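Enoyl-CoA hydratase/isomerase family protein (Mycobacterium tuberculosis, PDB 4FN7) probably hydrates the double bond of enoyl-CoA thioesters in fatty-acid metabolism, as a member of the enoyl-CoA hydratase/isomerase (crotonase) family. Local coordinates at residues H117-H122 and S186-A191. Sequence-based numbering, arbitrary orientation. Where two conformers were deposited one is given.
Sequences HRVAAH and SRAEEA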
loop_
_atom_site.group_PDB
_atom_site.type_symbol
_atom_site.label_atom_id
_atom_site.label_comp_id
_atom_site.label_asym_id
_atom_site.label_seq_id
_atom_site.Cartn_x
_atom_site.Cartn_y
_atom_site.Cartn_z
ATOM N N HIS A 117 4.377 16.222 -3.621
ATOM C CA HIS A 117 4.311 16.478 -2.187
ATOM C C HIS A 117 3.063 17.305 -1.932
ATOM O O HIS A 117 2.786 18.259 -2.662
ATOM C CB HIS A 117 5.557 17.245 -1.722
ATOM C CG HIS A 117 5.647 17.411 -0.237
ATOM N ND1 HIS A 117 5.813 16.347 0.624
ATOM C CD2 HIS A 117 5.598 18.520 0.540
ATOM C CE1 HIS A 117 5.859 16.794 1.866
ATOM N NE2 HIS A 117 5.727 18.109 1.845
ATOM N N ARG A 118 2.321 16.942 -0.888
ATOM C CA ARG A 118 1.005 17.519 -0.623
ATOM C C ARG A 118 0.915 17.966 0.829
ATOM O O ARG A 118 1.070 17.154 1.739
ATOM C CB ARG A 118 -0.075 16.474 -0.918
ATOM C CG ARG A 118 -0.032 15.950 -2.349
ATOM C CD ARG A 118 -0.715 14.588 -2.461
ATOM N NE ARG A 118 0.001 13.583 -1.685
ATOM C CZ ARG A 118 -0.427 12.342 -1.490
ATOM N NH1 ARG A 118 -1.593 11.950 -1.995
ATOM N NH2 ARG A 118 0.301 11.497 -0.775
ATOM N N VAL A 119 0.667 19.258 1.033
ATOM C CA VAL A 119 0.641 19.847 2.364
ATOM C C VAL A 119 -0.770 20.309 2.685
ATOM O O VAL A 119 -1.396 20.967 1.859
ATOM C CB VAL A 119 1.579 21.079 2.442
ATOM C CG1 VAL A 119 1.645 21.608 3.866
ATOM C CG2 VAL A 119 2.971 20.717 1.947
ATOM N N ALA A 120 -1.265 19.976 3.878
ATOM C CA ALA A 120 -2.589 20.429 4.301
ATOM C C ALA A 120 -2.581 20.773 5.777
ATOM O O ALA A 120 -1.635 20.454 6.486
ATOM C CB ALA A 120 -3.633 19.357 4.021
ATOM N N ALA A 121 -3.640 21.435 6.236
ATOM C CA ALA A 121 -3.845 21.646 7.664
ATOM C C ALA A 121 -4.646 20.488 8.248
ATOM O O ALA A 121 -5.316 19.757 7.520
ATOM C CB ALA A 121 -4.554 22.967 7.915
ATOM N N HIS A 122 -4.562 20.331 9.562
ATOM C CA HIS A 122 -5.170 19.211 10.268
ATOM C C HIS A 122 -6.647 19.031 9.957
ATOM O O HIS A 122 -7.115 17.908 9.789
ATOM C CB HIS A 122 -5.001 19.379 11.780
ATOM C CG HIS A 122 -5.838 18.434 12.586
ATOM N ND1 HIS A 122 -7.054 18.793 13.125
ATOM C CD2 HIS A 122 -5.640 17.140 12.929
ATOM C CE1 HIS A 122 -7.567 17.762 13.774
ATOM N NE2 HIS A 122 -6.728 16.747 13.670
ATOM N N SER A 186 3.198 28.811 2.553
ATOM C CA SER A 186 4.622 29.110 2.668
ATOM C C SER A 186 5.442 27.828 2.805
ATOM O O SER A 186 6.538 27.718 2.259
ATOM C CB SER A 186 4.907 30.091 3.813
ATOM O OG SER A 186 4.484 29.570 5.054
ATOM N N ARG A 187 4.898 26.842 3.507
ATOM C CA ARG A 187 5.580 25.564 3.638
ATOM C C ARG A 187 5.630 24.838 2.289
ATOM O O ARG A 187 6.652 24.255 1.928
ATOM C CB ARG A 187 4.918 24.700 4.709
ATOM C CG ARG A 187 5.487 23.311 4.813
ATOM C CD ARG A 187 6.980 23.298 5.122
ATOM N NE ARG A 187 7.473 21.945 4.921
ATOM C CZ ARG A 187 8.639 21.626 4.379
ATOM N NH1 ARG A 187 9.489 22.572 3.999
ATOM N NH2 ARG A 187 8.957 20.349 4.227
ATOM N N ALA A 188 4.531 24.878 1.541
ATOM C CA ALA A 188 4.518 24.310 0.195
ATOM C C ALA A 188 5.592 24.955 -0.686
ATOM O O ALA A 188 6.292 24.262 -1.422
ATOM C CB ALA A 188 3.134 24.455 -0.447
ATOM N N GLU A 189 5.722 26.278 -0.604
ATOM C CA GLU A 189 6.721 26.985 -1.393
ATOM C C GLU A 189 8.139 26.629 -0.959
ATOM O O GLU A 189 9.023 26.458 -1.798
ATOM C CB GLU A 189 6.475 28.495 -1.331
ATOM C CG GLU A 189 5.222 28.906 -2.086
ATOM C CD GLU A 189 4.750 30.303 -1.755
ATOM O OE1 GLU A 189 5.244 30.880 -0.764
ATOM O OE2 GLU A 189 3.875 30.818 -2.487
ATOM N N GLU A 190 8.344 26.504 0.348
ATOM C CA GLU A 190 9.639 26.096 0.887
ATOM C C GLU A 190 10.012 24.707 0.365
ATOM O O GLU A 190 11.138 24.475 -0.081
ATOM C CB GLU A 190 9.606 26.100 2.418
ATOM C CG GLU A 190 10.941 25.805 3.075
ATOM C CD GLU A 190 10.866 25.864 4.588
ATOM O OE1 GLU A 190 10.004 25.174 5.173
ATOM O OE2 GLU A 190 11.663 26.608 5.199
ATOM N N ALA A 191 9.055 23.784 0.413
ATOM C CA ALA A 191 9.286 22.425 -0.051
ATOM C C ALA A 191 9.596 22.419 -1.549
ATOM O O ALA A 191 10.521 21.737 -1.992
ATOM C CB ALA A 191 8.081 21.542 0.257
#
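Strand 117-120, carrying Val119 and His117, runs nearly antiparallel (161°) to segment 186-191 of helix 184-195, which holds Arg187, Ala188 and Ala191; the segment axes approach to 8.7 Å. No hydrogen bond crosses directly; the segments meet through carbon-to-carbon contacts. Val119 spreads its two methyls over neighbouring helix residues: CG1 lies 4.3 Å from CG of Arg187, and CG2 is 4.4 Å from CB of Ala188. Two residues earlier on the strand, CG of His117 is trans to its backbone N (chi1 -173°), and CD2 comes within 3.9 Å of CB of Ala191, a methyl that approaches the ring obliquely. The same methyl lies 4.0 Å above the plane of the Arg187 guanidinium, offset toward its rim. On the helix, NH1 of Arg187 makes a salt bridge to OE1 of Glu190 (2.9 Å), whose hydrogen bond is bent (137°). Glu177, on edge strand 177-178, bridges strand and helix, using OE2 for NE of Arg187 and OE1 for NE2 of His117. ND1 of His117 bonds Gln156 of a second subunit. In this crotonase-type fold, helix 184-195 packs on one face of the six-stranded sheet, where Ala188 also touches strands 48-52 and 96-100, and strand 117-120 lies between strands 96-100 and 177-178.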